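Local coordinates for putative leucoanthocyanidin reductase 1 (Vitis vinifera, PDB 3I6I), which probably catalyses the NADPH-dependent reduction of leucoanthocyanidins in flavonoid metabolism, using a Rossmann-type dinucleotide-binding fold, at residues P36-A41 with I63-L68; G67-Q72 with L97-L102. All coordinates share one frame; numbering follows the deposited sequence.

Contact 1 of 2, residues P36-A41 with I63-L68. With NDP (NADPH dihydro-nicotinamide-adenine-dinucleotide phosphate), chain B.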
loop_
_atom_site.group_PDB
_atom_site.type_symbol
_atom_site.label_atom_id
_atom_site.label_comp_id
_atom_site.label_asym_id
_atom_site.label_seq_id
_atom_site.Cartn_x
_atom_site.Cartn_y
_atom_site.Cartn_z
ATOM N N PRO A 36 -8.867 12.915 14.472
ATOM C CA PRO A 36 -8.448 12.277 15.729
ATOM C C PRO A 36 -7.919 10.886 15.421
ATOM O O PRO A 36 -8.629 10.078 14.793
ATOM C CB PRO A 36 -9.735 12.199 16.554
ATOM C CG PRO A 36 -10.737 13.048 15.836
ATOM C CD PRO A 36 -10.317 13.160 14.419
ATOM N N THR A 37 -6.678 10.618 15.822
ATOM C CA THR A 37 -5.968 9.461 15.338
ATOM C C THR A 37 -5.389 8.633 16.465
ATOM O O THR A 37 -4.639 9.145 17.284
ATOM C CB THR A 37 -4.837 9.860 14.357
ATOM O OG1 THR A 37 -5.403 10.585 13.260
ATOM C CG2 THR A 37 -4.118 8.618 13.809
ATOM N N TYR A 38 -5.743 7.349 16.482
ATOM C CA TYR A 38 -5.319 6.419 17.520
ATOM C C TYR A 38 -4.435 5.389 16.846
ATOM O O TYR A 38 -4.760 4.909 15.763
ATOM C CB TYR A 38 -6.521 5.696 18.152
ATOM C CG TYR A 38 -7.438 6.585 18.968
ATOM C CD1 TYR A 38 -7.459 6.518 20.362
ATOM C CD2 TYR A 38 -8.250 7.518 18.341
ATOM C CE1 TYR A 38 -8.286 7.337 21.093
ATOM C CE2 TYR A 38 -9.059 8.345 19.045
ATOM C CZ TYR A 38 -9.088 8.262 20.425
ATOM O OH TYR A 38 -9.932 9.105 21.097
ATOM N N ILE A 39 -3.323 5.056 17.477
ATOM C CA ILE A 39 -2.310 4.202 16.877
ATOM C C ILE A 39 -2.152 2.958 17.732
ATOM O O ILE A 39 -1.829 3.066 18.924
ATOM C CB ILE A 39 -0.959 4.961 16.822
ATOM C CG1 ILE A 39 -1.076 6.191 15.882
ATOM C CG2 ILE A 39 0.200 4.044 16.441
ATOM C CD1 ILE A 39 -1.514 5.884 14.504
ATOM N N LEU A 40 -2.368 1.787 17.131
ATOM C CA LEU A 40 -2.243 0.531 17.848
ATOM C C LEU A 40 -0.780 0.158 17.983
ATOM O O LEU A 40 -0.061 0.189 17.005
ATOM C CB LEU A 40 -3.010 -0.580 17.117
ATOM C CG LEU A 40 -3.295 -1.914 17.823
ATOM C CD1 LEU A 40 -4.085 -1.686 19.137
ATOM C CD2 LEU A 40 -4.096 -2.793 16.858
ATOM N N ALA A 41 -0.337 -0.153 19.211
ATOM C CA ALA A 41 1.047 -0.505 19.497
ATOM C C ALA A 41 1.118 -1.886 20.153
ATOM O O ALA A 41 0.327 -2.195 21.047
ATOM C CB ALA A 41 1.671 0.535 20.460
ATOM N N ILE A 63 -2.897 9.223 19.731
ATOM C CA ILE A 63 -3.160 8.577 21.023
ATOM C C ILE A 63 -2.748 7.127 20.859
ATOM O O ILE A 63 -3.289 6.413 20.007
ATOM C CB ILE A 63 -4.637 8.663 21.394
ATOM C CG1 ILE A 63 -5.027 10.136 21.577
ATOM C CG2 ILE A 63 -4.923 7.837 22.670
ATOM C CD1 ILE A 63 -6.512 10.369 21.570
ATOM N N ILE A 64 -1.771 6.691 21.641
ATOM C CA ILE A 64 -1.319 5.305 21.552
ATOM C C ILE A 64 -2.227 4.388 22.387
ATOM O O ILE A 64 -2.526 4.685 23.552
ATOM C CB ILE A 64 0.158 5.152 21.957
ATOM C CG1 ILE A 64 1.044 6.003 21.033
ATOM C CG2 ILE A 64 0.578 3.709 21.841
ATOM C CD1 ILE A 64 2.528 5.853 21.299
ATOM N N VAL A 65 -2.657 3.293 21.763
ATOM C CA VAL A 65 -3.441 2.223 22.386
ATOM C C VAL A 65 -2.733 0.878 22.186
ATOM O O VAL A 65 -2.162 0.596 21.136
ATOM C CB VAL A 65 -4.888 2.163 21.827
ATOM C CG1 VAL A 65 -5.574 3.526 21.957
ATOM C CG2 VAL A 65 -4.897 1.736 20.395
ATOM N N TYR A 66 -2.739 0.046 23.221
ATOM C CA TYR A 66 -1.948 -1.168 23.200
ATOM C C TYR A 66 -2.795 -2.364 22.867
ATOM O O TYR A 66 -3.811 -2.603 23.508
ATOM C CB TYR A 66 -1.256 -1.356 24.558
ATOM C CG TYR A 66 -0.287 -0.229 24.809
ATOM C CD1 TYR A 66 0.986 -0.244 24.231
ATOM C CD2 TYR A 66 -0.660 0.882 25.553
ATOM C CE1 TYR A 66 1.875 0.798 24.426
ATOM C CE2 TYR A 66 0.227 1.940 25.757
ATOM C CZ TYR A 66 1.497 1.885 25.194
ATOM O OH TYR A 66 2.381 2.923 25.383
ATOM N N GLY A 67 -2.380 -3.119 21.864
ATOM C CA GLY A 67 -3.032 -4.378 21.547
ATOM C C GLY A 67 -2.509 -4.930 20.238
ATOM O O GLY A 67 -1.616 -4.344 19.617
ATOM N N LEU A 68 -3.093 -6.054 19.835
ATOM C CA LEU A 68 -2.711 -6.797 18.644
ATOM C C LEU A 68 -4.007 -7.181 17.938
ATOM O O LEU A 68 -4.957 -7.616 18.598
ATOM C CB LEU A 68 -1.952 -8.069 19.019
ATOM C CG LEU A 68 -0.508 -7.932 19.536
ATOM C CD1 LEU A 68 0.017 -9.294 19.929
ATOM C CD2 LEU A 68 0.382 -7.278 18.478
HETATM P PA NDP B . 5.367 -3.488 7.513
HETATM O O1A NDP B . 5.936 -4.850 7.830
HETATM O O2A NDP B . 6.419 -2.290 7.122
HETATM O O5B NDP B . 4.448 -2.856 8.674
HETATM C C5B NDP B . 3.474 -3.639 9.291
HETATM C C4B NDP B . 2.898 -2.955 10.471
HETATM O O4B NDP B . 1.874 -3.923 10.925
HETATM C C3B NDP B . 3.917 -2.811 11.630
HETATM O O3B NDP B . 3.681 -1.603 12.402
HETATM C C2B NDP B . 3.636 -4.040 12.492
HETATM O O2B NDP B . 3.987 -3.774 13.850
HETATM C C1B NDP B . 2.115 -4.098 12.373
HETATM N N9A NDP B . 1.485 -5.363 12.753
HETATM C C8A NDP B . 1.717 -6.545 12.182
HETATM N N7A NDP B . 0.942 -7.464 12.761
HETATM C C5A NDP B . 0.199 -6.860 13.694
HETATM C C6A NDP B . -0.766 -7.308 14.598
HETATM N N6A NDP B . -1.127 -8.593 14.625
HETATM N N1A NDP B . -1.334 -6.419 15.437
HETATM C C2A NDP B . -0.993 -5.133 15.391
HETATM N N3A NDP B . -0.083 -4.661 14.529
HETATM C C4A NDP B . 0.532 -5.517 13.683
HETATM O O3 NDP B . 4.373 -3.658 6.271
HETATM P PN NDP B . 4.329 -2.868 4.839
HETATM O O1N NDP B . 4.216 -1.391 4.862
HETATM O O2N NDP B . 5.509 -3.519 4.027
HETATM O O5D NDP B . 2.992 -3.602 4.223
HETATM C C5D NDP B . 1.689 -3.065 4.495
HETATM C C4D NDP B . 0.771 -3.411 3.357
HETATM O O4D NDP B . 1.269 -2.601 2.255
HETATM C C3D NDP B . 0.809 -4.849 2.903
HETATM O O3D NDP B . -0.492 -5.212 2.450
HETATM C C2D NDP B . 1.740 -4.792 1.706
HETATM O O2D NDP B . 1.324 -5.783 0.789
HETATM C C1D NDP B . 1.446 -3.419 1.107
HETATM N N1N NDP B . 2.614 -2.727 0.452
HETATM C C2N NDP B . 2.476 -2.049 -0.784
HETATM C C3N NDP B . 3.550 -1.766 -1.517
HETATM C C7N NDP B . 3.388 -1.001 -2.844
HETATM O O7N NDP B . 2.277 -0.606 -3.216
HETATM N N7N NDP B . 4.502 -0.726 -3.502
HETATM C C4N NDP B . 4.940 -2.196 -1.020
HETATM C C5N NDP B . 4.955 -2.360 0.495
HETATM C C6N NDP B . 3.827 -2.545 1.169
HETATM P P2B NDP B . 5.275 -4.618 14.518
HETATM O O1X NDP B . 6.542 -4.183 13.873
HETATM O O2X NDP B . 5.128 -4.327 16.074
HETATM O O3X NDP B . 4.971 -6.152 14.269
#
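The side chains of Tyr38 and Ile63 run alongside each other where strands 37-41 and 63-66 pair in parallel at one edge of the Rossmann sheet; helix 48-59 joins the strands in a beta-alpha-beta crossover. From Tyr38, CB passes Ile63 O. CD1 then runs against Ile63 CG2 at 3.7 Å and has Val65 CG1 at the ring edge, in plane. CE1 and CZ are each 3.5 Å from Ile63 CD1, which stands over the ring face in a CH-pi contact, 3.9 Å from the centroid, and OH ends beside the same methyl. The ring also meets that of His82. An alanine here would probably leave Ile63 CD1 without its aromatic partner and open a gap beside Val65 CG1. Five backbone hydrogen bonds join the two segments, from Ile63 N to Thr37 O at the start to Gly67 N to Ala41 O at the end; the one from Val65 N to Ile39 O is nearly straight (175°). On the face bearing Ile39 and Ala41, Phe54 of helix 48-59 packs over the strands, and Ile64 CG2 is 3.6 Å from Ala41 CB and lies over one face of the Tyr66 ring, offset toward its rim.

Contact 2 of 2, residues G67-Q72 with L97-L102. With NDP (NADPH dihydro-nicotinamide-adenine-dinucleotide phosphate), chain B.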
loop_
_atom_site.group_PDB
_atom_site.type_symbol
_atom_site.label_atom_id
_atom_site.label_comp_id
_atom_site.label_asym_id
_atom_site.label_seq_id
_atom_site.Cartn_x
_atom_site.Cartn_y
_atom_site.Cartn_z
ATOM N N GLY A 67 -2.380 -3.119 21.864
ATOM C CA GLY A 67 -3.032 -4.378 21.547
ATOM C C GLY A 67 -2.509 -4.930 20.238
ATOM O O GLY A 67 -1.616 -4.344 19.617
ATOM N N LEU A 68 -3.093 -6.054 19.835
ATOM C CA LEU A 68 -2.711 -6.797 18.644
ATOM C C LEU A 68 -4.007 -7.181 17.938
ATOM O O LEU A 68 -4.957 -7.616 18.598
ATOM C CB LEU A 68 -1.952 -8.069 19.019
ATOM C CG LEU A 68 -0.508 -7.932 19.536
ATOM C CD1 LEU A 68 0.017 -9.294 19.929
ATOM C CD2 LEU A 68 0.382 -7.278 18.478
ATOM N N ILE A 69 -4.033 -7.036 16.611
ATOM C CA ILE A 69 -5.282 -7.175 15.852
ATOM C C ILE A 69 -5.810 -8.606 15.781
ATOM O O ILE A 69 -6.969 -8.790 15.488
ATOM C CB ILE A 69 -5.228 -6.561 14.420
ATOM C CG1 ILE A 69 -4.281 -7.334 13.494
ATOM C CG2 ILE A 69 -4.903 -5.068 14.481
ATOM C CD1 ILE A 69 -4.522 -6.935 12.035
ATOM N N ASN A 70 -4.970 -9.596 16.078
ATOM C CA ASN A 70 -5.407 -11.014 16.129
ATOM C C ASN A 70 -6.137 -11.439 17.439
ATOM O O ASN A 70 -6.534 -12.603 17.608
ATOM C CB ASN A 70 -4.204 -11.946 15.899
ATOM C CG ASN A 70 -3.017 -11.576 16.770
ATOM O OD1 ASN A 70 -2.431 -10.506 16.638
ATOM N ND2 ASN A 70 -2.692 -12.425 17.654
ATOM N N GLU A 71 -6.288 -10.496 18.365
ATOM C CA GLU A 71 -6.914 -10.749 19.655
ATOM C C GLU A 71 -8.302 -10.139 19.627
ATOM O O GLU A 71 -8.444 -8.944 19.869
ATOM C CB GLU A 71 -6.099 -10.061 20.742
ATOM C CG GLU A 71 -4.753 -10.691 20.963
ATOM C CD GLU A 71 -3.962 -9.982 22.048
ATOM O OE1 GLU A 71 -3.850 -8.722 22.023
ATOM O OE2 GLU A 71 -3.454 -10.693 22.922
ATOM N N GLN A 72 -9.306 -10.936 19.287
ATOM C CA GLN A 72 -10.655 -10.385 19.000
ATOM C C GLN A 72 -11.255 -9.630 20.175
ATOM O O GLN A 72 -11.673 -8.461 20.015
ATOM C CB GLN A 72 -11.614 -11.489 18.562
ATOM C CG GLN A 72 -12.966 -10.962 18.049
ATOM C CD GLN A 72 -13.975 -12.045 17.719
ATOM O OE1 GLN A 72 -13.618 -13.129 17.289
ATOM N NE2 GLN A 72 -15.255 -11.727 17.885
ATOM N N LEU A 97 -3.740 -12.585 7.519
ATOM C CA LEU A 97 -4.851 -13.329 8.196
ATOM C C LEU A 97 -5.043 -12.956 9.695
ATOM O O LEU A 97 -6.072 -13.284 10.300
ATOM C CB LEU A 97 -4.685 -14.805 8.009
ATOM C CG LEU A 97 -4.732 -15.345 6.604
ATOM C CD1 LEU A 97 -4.565 -16.850 6.638
ATOM C CD2 LEU A 97 -5.983 -14.911 5.898
ATOM N N ASP A 98 -4.107 -12.194 10.266
ATOM C CA ASP A 98 -4.304 -11.594 11.598
ATOM C C ASP A 98 -5.496 -10.640 11.568
ATOM O O ASP A 98 -6.058 -10.268 12.606
ATOM C CB ASP A 98 -3.063 -10.802 12.064
ATOM C CG ASP A 98 -1.854 -11.690 12.425
ATOM O OD1 ASP A 98 -2.002 -12.921 12.572
ATOM O OD2 ASP A 98 -0.745 -11.110 12.590
ATOM N N GLN A 99 -5.884 -10.214 10.366
ATOM C CA GLN A 99 -7.020 -9.328 10.219
ATOM C C GLN A 99 -8.372 -10.025 10.460
ATOM O O GLN A 99 -9.380 -9.345 10.654
ATOM C CB GLN A 99 -7.010 -8.691 8.832
ATOM C CG GLN A 99 -5.879 -7.711 8.649
ATOM C CD GLN A 99 -5.806 -7.167 7.254
ATOM O OE1 GLN A 99 -6.018 -5.958 7.019
ATOM N NE2 GLN A 99 -5.556 -8.057 6.302
ATOM N N ILE A 100 -8.398 -11.356 10.446
ATOM C CA ILE A 100 -9.645 -12.100 10.597
ATOM C C ILE A 100 -10.290 -11.776 11.933
ATOM O O ILE A 100 -11.493 -11.434 11.987
ATOM C CB ILE A 100 -9.451 -13.601 10.424
ATOM C CG1 ILE A 100 -9.095 -13.938 8.968
ATOM C CG2 ILE A 100 -10.717 -14.381 10.836
ATOM C CD1 ILE A 100 -8.898 -15.389 8.735
ATOM N N ALA A 101 -9.511 -11.853 13.011
ATOM C CA ALA A 101 -10.057 -11.495 14.349
ATOM C C ALA A 101 -10.507 -10.036 14.415
ATOM O O ALA A 101 -11.520 -9.718 15.034
ATOM C CB ALA A 101 -9.042 -11.783 15.463
ATOM N N LEU A 102 -9.764 -9.137 13.774
ATOM C CA LEU A 102 -10.167 -7.737 13.715
ATOM C C LEU A 102 -11.512 -7.533 13.026
ATOM O O LEU A 102 -12.332 -6.732 13.502
ATOM C CB LEU A 102 -9.108 -6.875 13.002
ATOM C CG LEU A 102 -9.344 -5.378 12.888
ATOM C CD1 LEU A 102 -9.572 -4.686 14.222
ATOM C CD2 LEU A 102 -8.167 -4.710 12.076
HETATM P PA NDP B . 5.367 -3.488 7.513
HETATM O O1A NDP B . 5.936 -4.850 7.830
HETATM O O2A NDP B . 6.419 -2.290 7.122
HETATM O O5B NDP B . 4.448 -2.856 8.674
HETATM C C5B NDP B . 3.474 -3.639 9.291
HETATM C C4B NDP B . 2.898 -2.955 10.471
HETATM O O4B NDP B . 1.874 -3.923 10.925
HETATM C C3B NDP B . 3.917 -2.811 11.630
HETATM O O3B NDP B . 3.681 -1.603 12.402
HETATM C C2B NDP B . 3.636 -4.040 12.492
HETATM O O2B NDP B . 3.987 -3.774 13.850
HETATM C C1B NDP B . 2.115 -4.098 12.373
HETATM N N9A NDP B . 1.485 -5.363 12.753
HETATM C C8A NDP B . 1.717 -6.545 12.182
HETATM N N7A NDP B . 0.942 -7.464 12.761
HETATM C C5A NDP B . 0.199 -6.860 13.694
HETATM C C6A NDP B . -0.766 -7.308 14.598
HETATM N N6A NDP B . -1.127 -8.593 14.625
HETATM N N1A NDP B . -1.334 -6.419 15.437
HETATM C C2A NDP B . -0.993 -5.133 15.391
HETATM N N3A NDP B . -0.083 -4.661 14.529
HETATM C C4A NDP B . 0.532 -5.517 13.683
HETATM O O3 NDP B . 4.373 -3.658 6.271
HETATM P PN NDP B . 4.329 -2.868 4.839
HETATM O O1N NDP B . 4.216 -1.391 4.862
HETATM O O2N NDP B . 5.509 -3.519 4.027
HETATM O O5D NDP B . 2.992 -3.602 4.223
HETATM C C5D NDP B . 1.689 -3.065 4.495
HETATM C C4D NDP B . 0.771 -3.411 3.357
HETATM O O4D NDP B . 1.269 -2.601 2.255
HETATM C C3D NDP B . 0.809 -4.849 2.903
HETATM O O3D NDP B . -0.492 -5.212 2.450
HETATM C C2D NDP B . 1.740 -4.792 1.706
HETATM O O2D NDP B . 1.324 -5.783 0.789
HETATM C C1D NDP B . 1.446 -3.419 1.107
HETATM N N1N NDP B . 2.614 -2.727 0.452
HETATM C C2N NDP B . 2.476 -2.049 -0.784
HETATM C C3N NDP B . 3.550 -1.766 -1.517
HETATM C C7N NDP B . 3.388 -1.001 -2.844
HETATM O O7N NDP B . 2.277 -0.606 -3.216
HETATM N N7N NDP B . 4.502 -0.726 -3.502
HETATM C C4N NDP B . 4.940 -2.196 -1.020
HETATM C C5N NDP B . 4.955 -2.360 0.495
HETATM C C6N NDP B . 3.827 -2.545 1.169
HETATM P P2B NDP B . 5.275 -4.618 14.518
HETATM O O1X NDP B . 6.542 -4.183 13.873
HETATM O O2X NDP B . 5.128 -4.327 16.074
HETATM O O3X NDP B . 4.971 -6.152 14.269
#
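Ile69, which packs against Asp98, Gln99 and Leu102, also lines one face of the adenine of NADPH: CG1 lies over N6A at 3.6 Å and CG2 faces N1A and C2A. On the opposite face Leu68 CD2 sits over N1A, so aliphatic groups sandwich this end of the base. Its polar rim is read by three hydrogen bonds. Ile69 N donates to N1A at 3.0 Å, almost straight (171°), while N6A gives one hydrogen bond to Asn70 OD1 (3.1 Å) and another to Asp98 OD2 (3.3 Å). The amide and the carboxylate thus share the exocyclic amine, one from each segment, consistent with recognition of the adenine amino group. Asn70 CG stands between its backbone N and carbonyl carbon (chi1 49°), which brings CG up to the amino group; the OD1 bond then follows from the turn about CB-CG. Behind the pocket the packing is close: Ile69 CD1 meets Gln99 CG at 3.7 Å, and Ala101 CB presses on Asn70 O at 3.4 Å. Residues 68-71 form a type I turn, with Glu71 as N-cap of helix 72-81. Helix 99-109 lies beside this turn; Leu102 packs on Phe115 of strand 114-116, and Gln99 and Ile100 lean on helix 133-149.

In the fold
Contacts 1 and 2 follow one another along the chain and share Gly67 and Leu68: strand 63-66 leaves contact 1 and runs straight into the loop that forms contact 2. Their centres are 14 Å apart, and they touch where Leu40 CD2 packs on Ile69 CG2 at 3.4 Å. Contact 1 lies at one edge of the five-stranded parallel sheet, ordered 63-66, 37-41, 13-16, 86-89, 114-116, whereas contact 2 reaches from the end of that edge strand to helix 99-109, which comes between strands 86-89 and 114-116 along the chain. Elements that follow strands from both halves of the sheet meet at the adenine end of NADPH, with Arg42, just after strand 37-41, also bound to the cofactor.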